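Local coordinates for coenzyme F420-dependent N(5),N(10)-methenyltetrahydromethanopterin reductase-related protein (Desulfurobacterium thermolithotrophum DSM 11699, PDB 6HUZ) that is an [Fe]-hydrogenase paralog that binds the iron-guanylylpyridinol cofactor and uses tetrahydrofolate derivatives as substrates, at residues M1-Y14 / D75-T89. Numbering follows the deposited sequence.
With FE9 (iron-guanylyl pyridinol cofactor), chain B.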
ATOM      1  N   MET A   1       4.306  29.181  28.692  1.00 46.47           N
ATOM      2  CA  MET A   1       3.721  27.982  29.287  1.00 44.85           C
ATOM      3  C   MET A   1       4.834  27.068  29.841  1.00 46.62           C
ATOM      4  O   MET A   1       6.006  27.247  29.497  1.00 45.36           O
ATOM      5  CB  MET A   1       2.794  27.267  28.260  1.00 44.20           C
ATOM      6  CG  MET A   1       3.476  26.191  27.398  1.00 46.65           C
ATOM      7  SD  MET A   1       2.347  25.387  26.192  1.00 50.77           S
ATOM      8  CE  MET A   1       1.878  26.771  25.151  1.00 45.17           C
ATOM      9  N   ARG A   2       4.477  26.128  30.731  1.00 42.81           N
ATOM     10  CA  ARG A   2       5.457  25.222  31.329  1.00 42.18           C
ATOM     11  C   ARG A   2       5.514  23.944  30.468  1.00 44.82           C
ATOM     12  O   ARG A   2       4.522  23.219  30.376  1.00 43.71           O
ATOM     13  CB  ARG A   2       5.086  24.878  32.783  1.00 41.40           C
ATOM     14  CG  ARG A   2       5.223  26.060  33.790  1.00 48.77           C
ATOM     15  CD  ARG A   2       6.191  25.797  34.925  1.00 77.54           C
ATOM     16  NE  ARG A   2       6.966  27.001  35.244  1.00107.95           N
ATOM     17  CZ  ARG A   2       8.295  27.068  35.331  1.00121.82           C
ATOM     18  NH1 ARG A   2       8.889  28.219  35.623  1.00112.72           N
ATOM     19  NH2 ARG A   2       9.040  25.986  35.123  1.00102.91           N
ATOM     20  N   VAL A   3       6.661  23.679  29.835  1.00 40.13           N
ATOM     21  CA  VAL A   3       6.835  22.497  28.966  1.00 39.65           C
ATOM     22  C   VAL A   3       8.002  21.661  29.486  1.00 42.42           C
ATOM     23  O   VAL A   3       9.054  22.216  29.806  1.00 42.34           O
ATOM     24  CB  VAL A   3       7.188  22.937  27.521  1.00 43.16           C
ATOM     25  CG1 VAL A   3       7.217  21.754  26.557  1.00 43.96           C
ATOM     26  CG2 VAL A   3       6.267  24.029  27.021  1.00 44.05           C
ATOM     27  N   THR A   4       7.832  20.350  29.540  1.00 41.57           N
ATOM     28  CA  THR A   4       8.889  19.432  29.936  1.00 43.52           C
ATOM     29  C   THR A   4       9.137  18.521  28.739  1.00 40.06           C
ATOM     30  O   THR A   4       8.208  17.883  28.223  1.00 38.80           O
ATOM     31  CB  THR A   4       8.538  18.575  31.159  1.00 48.49           C
ATOM     32  OG1 THR A   4       8.341  19.432  32.282  1.00 51.92           O
ATOM     33  CG2 THR A   4       9.639  17.562  31.492  1.00 46.52           C
ATOM     34  N   VAL A   5      10.388  18.458  28.296  1.00 37.48           N
ATOM     35  CA  VAL A   5      10.799  17.591  27.197  1.00 36.94           C
ATOM     36  C   VAL A   5      11.485  16.459  27.898  1.00 40.75           C
ATOM     37  O   VAL A   5      12.352  16.695  28.744  1.00 41.75           O
ATOM     38  CB  VAL A   5      11.739  18.302  26.202  1.00 39.34           C
ATOM     39  CG1 VAL A   5      12.337  17.298  25.212  1.00 36.67           C
ATOM     40  CG2 VAL A   5      10.983  19.419  25.462  1.00 38.17           C
ATOM     41  N   TYR A   6      11.098  15.244  27.584  1.00 40.69           N
ATOM     42  CA  TYR A   6      11.688  14.065  28.201  1.00 40.93           C
ATOM     43  C   TYR A   6      12.623  13.441  27.197  1.00 43.90           C
ATOM     44  O   TYR A   6      12.149  12.984  26.182  1.00 42.32           O
ATOM     45  CB  TYR A   6      10.577  13.090  28.606  1.00 41.42           C
ATOM     46  CG  TYR A   6       9.893  13.518  29.888  1.00 41.55           C
ATOM     47  CD1 TYR A   6      10.419  13.178  31.125  1.00 43.12           C
ATOM     48  CD2 TYR A   6       8.732  14.278  29.862  1.00 43.20           C
ATOM     49  CE1 TYR A   6       9.826  13.614  32.308  1.00 43.12           C
ATOM     50  CE2 TYR A   6       8.126  14.716  31.042  1.00 42.08           C
ATOM     51  CZ  TYR A   6       8.656  14.347  32.263  1.00 44.11           C
ATOM     52  OH  TYR A   6       8.060  14.776  33.432  1.00 44.86           O
ATOM     53  N   GLY A   7      13.929  13.450  27.464  1.00 41.30           N
ATOM     54  CA  GLY A   7      14.929  12.882  26.562  1.00 39.90           C
ATOM     55  C   GLY A   7      15.803  13.924  25.893  1.00 42.74           C
ATOM     56  O   GLY A   7      15.298  14.833  25.251  1.00 42.18           O
ATOM     57  N   PHE A   8      17.128  13.822  26.048  1.00 43.90           N
ATOM     58  CA  PHE A   8      18.033  14.812  25.443  1.00 42.11           C
ATOM     59  C   PHE A   8      18.167  14.621  23.932  1.00 39.90           C
ATOM     60  O   PHE A   8      18.242  15.606  23.193  1.00 37.67           O
ATOM     61  CB  PHE A   8      19.438  14.709  26.078  1.00 41.09           C
ATOM     62  CG  PHE A   8      20.354  15.874  25.769  1.00 41.40           C
ATOM     63  CD1 PHE A   8      20.342  17.021  26.558  1.00 42.92           C
ATOM     64  CD2 PHE A   8      21.224  15.827  24.689  1.00 39.29           C
ATOM     65  CE1 PHE A   8      21.203  18.088  26.291  1.00 45.05           C
ATOM     66  CE2 PHE A   8      22.071  16.899  24.412  1.00 43.21           C
ATOM     67  CZ  PHE A   8      22.062  18.022  25.222  1.00 44.49           C
ATOM     68  N   GLY A   9      18.252  13.364  23.523  1.00 36.38           N
ATOM     69  CA  GLY A   9      18.445  12.925  22.146  1.00 34.37           C
ATOM     70  C   GLY A   9      19.805  12.246  22.160  1.00 38.51           C
ATOM     71  O   GLY A   9      20.672  12.673  22.921  1.00 40.62           O
ATOM     72  N   SER A  10      20.021  11.178  21.375  1.00 34.78           N
ATOM     73  CA  SER A  10      21.307  10.492  21.398  1.00 36.97           C
ATOM     74  C   SER A  10      22.457  11.221  20.697  1.00 41.66           C
ATOM     75  O   SER A  10      22.528  11.239  19.474  1.00 39.92           O
ATOM     76  CB  SER A  10      21.192   9.085  20.846  1.00 34.91           C
ATOM     77  OG  SER A  10      22.466   8.539  20.524  1.00 37.09           O
ATOM     78  N   LEU A  11      23.382  11.769  21.459  1.00 41.43           N
ATOM     79  CA  LEU A  11      24.535  12.469  20.888  1.00 42.09           C
ATOM     80  C   LEU A  11      25.333  11.569  19.904  1.00 45.62           C
ATOM     81  O   LEU A  11      25.672  11.998  18.797  1.00 49.31           O
ATOM     82  CB  LEU A  11      25.459  12.947  22.002  1.00 43.31           C
ATOM     83  CG  LEU A  11      24.935  14.122  22.830  1.00 43.17           C
ATOM     84  CD1 LEU A  11      25.678  14.220  24.161  1.00 43.30           C
ATOM     85  CD2 LEU A  11      25.095  15.433  22.083  1.00 46.98           C
ATOM     86  N   ASN A  12      25.610  10.327  20.286  1.00 37.80           N
ATOM     87  CA  ASN A  12      26.361   9.426  19.400  1.00 33.82           C
ATOM     88  C   ASN A  12      25.610   9.076  18.140  1.00 35.92           C
ATOM     89  O   ASN A  12      26.219   8.962  17.078  1.00 36.25           O
ATOM     90  CB  ASN A  12      26.735   8.132  20.118  1.00 37.34           C
ATOM     91  CG  ASN A  12      27.814   8.313  21.126  1.00 49.37           C
ATOM     92  OD1 ASN A  12      28.526   9.320  21.119  1.00 41.82           O
ATOM     93  ND2 ASN A  12      27.964   7.344  22.018  1.00 44.34           N
ATOM     94  N   TYR A  13      24.304   8.871  18.231  1.00 35.77           N
ATOM     95  CA  TYR A  13      23.604   8.486  17.010  1.00 35.39           C
ATOM     96  C   TYR A  13      23.630   9.610  15.986  1.00 39.20           C
ATOM     97  O   TYR A  13      23.972   9.352  14.835  1.00 37.22           O
ATOM     98  CB  TYR A  13      22.170   8.004  17.268  1.00 31.56           C
ATOM     99  CG  TYR A  13      21.522   7.578  15.966  1.00 33.99           C
ATOM    100  CD1 TYR A  13      21.723   6.298  15.456  1.00 35.44           C
ATOM    101  CD2 TYR A  13      20.828   8.489  15.181  1.00 35.24           C
ATOM    102  CE1 TYR A  13      21.190   5.918  14.233  1.00 38.03           C
ATOM    103  CE2 TYR A  13      20.289   8.121  13.952  1.00 35.60           C
ATOM    104  CZ  TYR A  13      20.487   6.834  13.477  1.00 38.00           C
ATOM    105  OH  TYR A  13      19.996   6.441  12.263  1.00 39.20           O
ATOM    106  N   TYR A  14      23.324  10.847  16.409  1.00 35.27           N
ATOM    107  CA  TYR A  14      23.289  11.985  15.497  1.00 33.63           C
ATOM    108  C   TYR A  14      24.648  12.506  15.049  1.00 42.70           C
ATOM    109  O   TYR A  14      24.685  13.340  14.155  1.00 46.59           O
ATOM    110  CB  TYR A  14      22.461  13.126  16.099  1.00 35.42           C
ATOM    111  CG  TYR A  14      21.054  12.716  16.467  1.00 35.46           C
ATOM    112  CD1 TYR A  14      20.190  12.192  15.511  1.00 35.88           C
ATOM    113  CD2 TYR A  14      20.548  12.959  17.736  1.00 36.62           C
ATOM    114  CE1 TYR A  14      18.883  11.836  15.833  1.00 33.29           C
ATOM    115  CE2 TYR A  14      19.232  12.644  18.061  1.00 36.30           C
ATOM    116  CZ  TYR A  14      18.405  12.079  17.107  1.00 37.08           C
ATOM    117  OH  TYR A  14      17.112  11.755  17.423  1.00 40.92           O
ATOM    118  N   ASP A  75      12.401  12.604  36.542  1.00 52.04           N
ATOM    119  CA  ASP A  75      11.221  12.640  35.676  1.00 48.48           C
ATOM    120  C   ASP A  75       9.970  13.024  36.436  1.00 49.95           C
ATOM    121  O   ASP A  75       9.145  13.766  35.916  1.00 48.30           O
ATOM    122  CB  ASP A  75      10.993  11.268  35.017  1.00 50.25           C
ATOM    123  CG  ASP A  75      11.981  10.860  33.939  1.00 55.70           C
ATOM    124  OD1 ASP A  75      12.795  11.711  33.518  1.00 52.81           O
ATOM    125  OD2 ASP A  75      11.943   9.686  33.521  1.00 57.59           O
ATOM    126  N   ILE A  76       9.818  12.519  37.667  1.00 52.44           N
ATOM    127  CA  ILE A  76       8.650  12.841  38.486  1.00 52.76           C
ATOM    128  C   ILE A  76       8.651  14.322  38.864  1.00 55.56           C
ATOM    129  O   ILE A  76       7.625  14.989  38.761  1.00 54.54           O
ATOM    130  CB  ILE A  76       8.569  11.933  39.741  1.00 56.12           C
ATOM    131  CG1 ILE A  76       8.115  10.511  39.345  1.00 56.84           C
ATOM    132  CG2 ILE A  76       7.611  12.545  40.773  1.00 57.42           C
ATOM    133  CD1 ILE A  76       8.026   9.524  40.504  1.00 70.86           C
ATOM    134  N   GLU A  77       9.781  14.846  39.299  1.00 54.54           N
ATOM    135  CA  GLU A  77       9.823  16.250  39.679  1.00 56.22           C
ATOM    136  C   GLU A  77       9.627  17.127  38.459  1.00 56.05           C
ATOM    137  O   GLU A  77       8.992  18.175  38.558  1.00 56.66           O
ATOM    138  CB  GLU A  77      11.119  16.595  40.417  1.00 59.32           C
ATOM    139  CG  GLU A  77      11.043  16.317  41.907  1.00 78.72           C
ATOM    140  CD  GLU A  77      10.005  17.140  42.647  1.00 91.50           C
ATOM    141  OE1 GLU A  77      10.038  18.387  42.534  1.00 89.19           O
ATOM    142  OE2 GLU A  77       9.155  16.535  43.342  1.00 63.36           O
ATOM    143  N   ALA A  78      10.143  16.690  37.304  1.00 47.36           N
ATOM    144  CA  ALA A  78      10.023  17.434  36.058  1.00 46.49           C
ATOM    145  C   ALA A  78       8.566  17.541  35.588  1.00 46.15           C
ATOM    146  O   ALA A  78       8.240  18.458  34.839  1.00 43.76           O
ATOM    147  CB  ALA A  78      10.851  16.756  34.974  1.00 46.38           C
ATOM    148  N   ALA A  79       7.695  16.618  36.023  1.00 44.87           N
ATOM    149  CA  ALA A  79       6.281  16.618  35.620  1.00 46.44           C
ATOM    150  C   ALA A  79       5.396  17.584  36.420  1.00 51.83           C
ATOM    151  O   ALA A  79       4.411  18.079  35.889  1.00 50.41           O
ATOM    152  CB  ALA A  79       5.719  15.213  35.757  1.00 45.54           C
ATOM    153  N   LYS A  80       5.747  17.832  37.676  1.00 53.22           N
ATOM    154  CA  LYS A  80       5.018  18.669  38.640  1.00 53.44           C
ATOM    155  C   LYS A  80       4.345  19.938  38.104  1.00 55.79           C
ATOM    156  O   LYS A  80       3.179  20.174  38.457  1.00 55.94           O
ATOM    157  CB  LYS A  80       5.901  19.028  39.838  1.00 58.77           C
ATOM    158  CG  LYS A  80       6.514  17.821  40.561  1.00 78.37           C
ATOM    159  CD  LYS A  80       5.646  17.266  41.677  1.00 81.48           C
ATOM    160  CE  LYS A  80       6.330  16.110  42.362  1.00 69.42           C
ATOM    161  NZ  LYS A  80       6.156  16.126  43.840  1.00 78.93           N
ATOM    162  N   GLU A  81       5.016  20.770  37.290  1.00 52.07           N
ATOM    163  CA  GLU A  81       4.304  21.973  36.787  1.00 52.53           C
ATOM    164  C   GLU A  81       4.091  21.909  35.254  1.00 56.48           C
ATOM    165  O   GLU A  81       3.693  22.896  34.641  1.00 56.34           O
ATOM    166  CB  GLU A  81       5.029  23.283  37.139  1.00 55.78           C
ATOM    167  CG  GLU A  81       5.738  23.297  38.474  1.00 65.63           C
ATOM    168  CD  GLU A  81       6.675  24.478  38.586  1.00109.37           C
ATOM    169  OE1 GLU A  81       6.281  25.488  39.210  1.00126.21           O
ATOM    170  OE2 GLU A  81       7.801  24.398  38.040  1.00107.25           O
ATOM    171  N   ALA A  82       4.358  20.759  34.648  1.00 48.29           N
ATOM    172  CA  ALA A  82       4.261  20.583  33.218  1.00 47.32           C
ATOM    173  C   ALA A  82       2.838  20.635  32.616  1.00 52.72           C
ATOM    174  O   ALA A  82       1.993  19.806  32.953  1.00 53.76           O
ATOM    175  CB  ALA A  82       4.942  19.277  32.838  1.00 45.64           C
ATOM    176  N   GLU A  83       2.587  21.609  31.718  1.00 47.58           N
ATOM    177  CA  GLU A  83       1.296  21.732  31.020  1.00 47.26           C
ATOM    178  C   GLU A  83       1.376  20.863  29.764  1.00 44.85           C
ATOM    179  O   GLU A  83       0.358  20.392  29.254  1.00 43.64           O
ATOM    180  CB  GLU A  83       1.048  23.159  30.546  1.00 49.10           C
ATOM    181  CG  GLU A  83       0.706  24.150  31.625  1.00 57.62           C
ATOM    182  CD  GLU A  83       0.683  25.516  30.989  1.00 60.14           C
ATOM    183  OE1 GLU A  83       1.576  26.334  31.301  1.00 55.84           O
ATOM    184  OE2 GLU A  83      -0.211  25.754  30.146  1.00 49.61           O
ATOM    185  N   VAL A  84       2.594  20.703  29.235  1.00 40.95           N
ATOM    186  CA  VAL A  84       2.867  19.887  28.050  1.00 39.34           C
ATOM    187  C   VAL A  84       4.075  18.994  28.421  1.00 40.29           C
ATOM    188  O   VAL A  84       5.097  19.502  28.878  1.00 40.55           O
ATOM    189  CB  VAL A  84       3.200  20.720  26.792  1.00 40.85           C
ATOM    190  CG1 VAL A  84       3.655  19.802  25.649  1.00 42.04           C
ATOM    191  CG2 VAL A  84       2.013  21.569  26.354  1.00 39.34           C
ATOM    192  N   ALA A  85       3.949  17.689  28.218  1.00 37.55           N
ATOM    193  CA  ALA A  85       5.016  16.730  28.481  1.00 42.04           C
ATOM    194  C   ALA A  85       5.301  16.079  27.128  1.00 42.56           C
ATOM    195  O   ALA A  85       4.415  15.438  26.563  1.00 41.11           O
ATOM    196  CB  ALA A  85       4.569  15.692  29.507  1.00 44.31           C
ATOM    197  N   ILE A  86       6.505  16.296  26.575  1.00 37.55           N
ATOM    198  CA  ILE A  86       6.882  15.755  25.281  1.00 36.39           C
ATOM    199  C   ILE A  86       7.827  14.577  25.468  1.00 36.87           C
ATOM    200  O   ILE A  86       8.889  14.740  26.067  1.00 36.30           O
ATOM    201  CB  ILE A  86       7.489  16.813  24.342  1.00 38.74           C
ATOM    202  CG1 ILE A  86       6.456  17.931  24.067  1.00 37.21           C
ATOM    203  CG2 ILE A  86       7.884  16.112  23.004  1.00 35.07           C
ATOM    204  CD1 ILE A  86       7.024  19.198  23.527  1.00 36.33           C
ATOM    205  N   LEU A  87       7.453  13.402  24.929  1.00 32.37           N
ATOM    206  CA  LEU A  87       8.271  12.211  25.078  1.00 32.94           C
ATOM    207  C   LEU A  87       9.236  11.967  23.927  1.00 35.87           C
ATOM    208  O   LEU A  87       8.867  11.297  22.959  1.00 35.82           O
ATOM    209  CB  LEU A  87       7.359  10.998  25.304  1.00 31.93           C
ATOM    210  CG  LEU A  87       6.437  11.098  26.525  1.00 35.52           C
ATOM    211  CD1 LEU A  87       5.479   9.934  26.578  1.00 34.50           C
ATOM    212  CD2 LEU A  87       7.243  11.150  27.839  1.00 35.89           C
ATOM    213  N   PHE A  88      10.475  12.507  24.036  1.00 32.67           N
ATOM    214  CA  PHE A  88      11.546  12.309  23.037  1.00 32.14           C
ATOM    215  C   PHE A  88      12.308  11.110  23.662  1.00 35.54           C
ATOM    216  O   PHE A  88      13.481  11.211  23.988  1.00 37.41           O
ATOM    217  CB  PHE A  88      12.446  13.577  22.950  1.00 33.92           C
ATOM    218  CG  PHE A  88      13.220  13.644  21.657  1.00 35.36           C
ATOM    219  CD1 PHE A  88      14.469  13.041  21.544  1.00 38.22           C
ATOM    220  CD2 PHE A  88      12.679  14.268  20.534  1.00 34.29           C
ATOM    221  CE1 PHE A  88      15.147  13.032  20.326  1.00 39.50           C
ATOM    222  CE2 PHE A  88      13.369  14.272  19.317  1.00 37.81           C
ATOM    223  CZ  PHE A  88      14.585  13.632  19.214  1.00 37.67           C
ATOM    224  N   THR A  89      11.595   9.998  23.873  1.00 34.12           N
ATOM    225  CA  THR A  89      12.113   8.823  24.578  1.00 35.50           C
ATOM    226  C   THR A  89      12.522   7.664  23.650  1.00 41.02           C
ATOM    227  O   THR A  89      12.164   7.635  22.481  1.00 34.65           O
ATOM    228  CB  THR A  89      11.055   8.463  25.619  1.00 39.87           C
ATOM    229  OG1 THR A  89       9.790   8.383  24.975  1.00 42.81           O
ATOM    230  CG2 THR A  89      10.941   9.537  26.707  1.00 37.78           C
TER
HETATM  231  O2  FE9 B 401      15.627   9.392  15.574  1.00 34.73           O
HETATM  232 FE   FE9 B 401      12.849  11.022  15.429  1.00 38.83          FE
HETATM  233  C1F FE9 B 401      13.992  12.452  15.423  1.00 43.65           C
HETATM  234  O1F FE9 B 401      14.695  13.340  15.420  1.00 45.55           O
HETATM  235  C2F FE9 B 401      11.820  11.893  14.183  1.00 42.29           C
HETATM  236  O2F FE9 B 401      11.179  12.455  13.441  1.00 38.49           O
HETATM  237  C8  FE9 B 401      11.782  11.643  16.881  1.00 36.75           C
HETATM  238  O18 FE9 B 401      10.884  12.454  16.740  1.00 41.07           O
HETATM  239  C7  FE9 B 401      12.068  11.080  18.264  1.00 36.62           C
HETATM  240  C6  FE9 B 401      13.356  10.318  18.136  1.00 33.09           C
HETATM  241  N1  FE9 B 401      13.904  10.188  16.849  1.00 36.67           N
HETATM  242  C5  FE9 B 401      14.011   9.759  19.329  1.00 35.77           C
HETATM  243  C5M FE9 B 401      13.352   9.896  20.672  1.00 28.74           C
HETATM  244  C4  FE9 B 401      15.279   9.033  19.153  1.00 39.15           C
HETATM  245  C3  FE9 B 401      15.852   8.893  17.785  1.00 37.50           C
HETATM  246  C3M FE9 B 401      17.156   8.182  17.529  1.00 29.52           C
HETATM  247  C2  FE9 B 401      15.110   9.518  16.628  1.00 32.60           C
HETATM  248  O3P FE9 B 401      15.821   8.456  20.261  1.00 43.88           O
HETATM  249  P1  FE9 B 401      17.069   9.078  21.076  1.00 36.62           P
HETATM  250  O1P FE9 B 401      17.790  10.010  20.223  1.00 26.09           O
HETATM  251  O2P FE9 B 401      18.077   7.851  21.387  1.00 34.30           O
HETATM  252  O5' FE9 B 401      16.448   9.772  22.368  1.00 35.40           O
HETATM  253  C5' FE9 B 401      15.911   9.031  23.452  1.00 33.42           C
HETATM  254  C4' FE9 B 401      16.333   9.765  24.720  1.00 29.23           C
HETATM  255  O4' FE9 B 401      15.685   9.183  25.845  1.00 33.96           O
HETATM  256  C1' FE9 B 401      16.572   9.276  26.951  1.00 30.10           C
HETATM  257  C2' FE9 B 401      17.926   8.971  26.347  1.00 41.09           C
HETATM  258  O2' FE9 B 401      19.036   9.414  27.139  1.00 48.18           O
HETATM  259  C3' FE9 B 401      17.833   9.672  24.996  1.00 33.67           C
HETATM  260  O3' FE9 B 401      18.391  10.987  25.015  1.00 35.22           O
HETATM  261  N9A FE9 B 401      16.115   8.380  28.031  1.00 33.44           N
HETATM  262  C4A FE9 B 401      15.295   8.798  28.966  1.00 37.87           C
HETATM  263  N3A FE9 B 401      14.757  10.007  29.249  1.00 39.37           N
HETATM  264  C2A FE9 B 401      13.982  10.133  30.347  1.00 37.18           C
HETATM  265  N2A FE9 B 401      13.431  11.347  30.569  1.00 37.80           N
HETATM  266  N1A FE9 B 401      13.721   9.123  31.199  1.00 38.06           N
HETATM  267  C6A FE9 B 401      14.251   7.897  31.046  1.00 35.53           C
HETATM  268  O6A FE9 B 401      13.987   6.971  31.831  1.00 37.70           O
HETATM  269  C5A FE9 B 401      15.082   7.656  29.865  1.00 37.77           C
HETATM  270  N7A FE9 B 401      15.757   6.619  29.346  1.00 37.73           N
HETATM  271  C8A FE9 B 401      16.380   7.074  28.228  1.00 31.54           C
HETATM  272  O   HOH W   1      13.631   9.554  13.917  1.00 38.05           O
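Val3 to Tyr6 pair in parallel with Val84 to Leu87, as neighbouring central strands of a Rossmann-like sheet. Arg2 O takes Glu83 N, and Val84 N weakly. The ladder continues from Thr4 N to Val84 O (2.9 Å), through Ile86, to Phe88 N on Tyr6 O. The extended side chain of Glu83 reaches alongside Met1 and Arg2. Its OE1 accepts Arg2 N from above the carboxylate plane, while its OE2 pairs with Lys179.

Two side-chain hydroxyls tie the strand to helix 75-79. Thr4 OG1 donates to Ala78 O at 2.7 Å. Tyr6 OH donates to Asp75 O at 2.9 Å, in the carbonyl plane. Tyr6 CG is anti to its carbonyl carbon (chi1 -78°), which turns the ring toward the helix. Thr4 CG2 lies above one ring face, offset toward the rim, and Ile86 O lies at the edge. A leucine at Tyr6 would probably leave Asp75 O without this donor and open a gap beside Ala78.

On the other sheet face Val3 CG1 meets Ile86 CD1 at 4.0 Å, and helix 174-186 covers Val3 and Val84.

Arg2 NH2 and Glu81 OE2 are 3.5 Å apart, with the oxygen over the guanidinium face.

Gly9 N and Ser10 N hold the cofactor ribose and phosphate. Pyridinol C5M lies over one Phe88 face, toward the rim. Asp75 OD2 accepts guanine N1A at 3.0 Å; OD1 accepts N2A and also bonds Ser49. Tyr6 thus probably positions this guanine-binding carboxylate from the second shell.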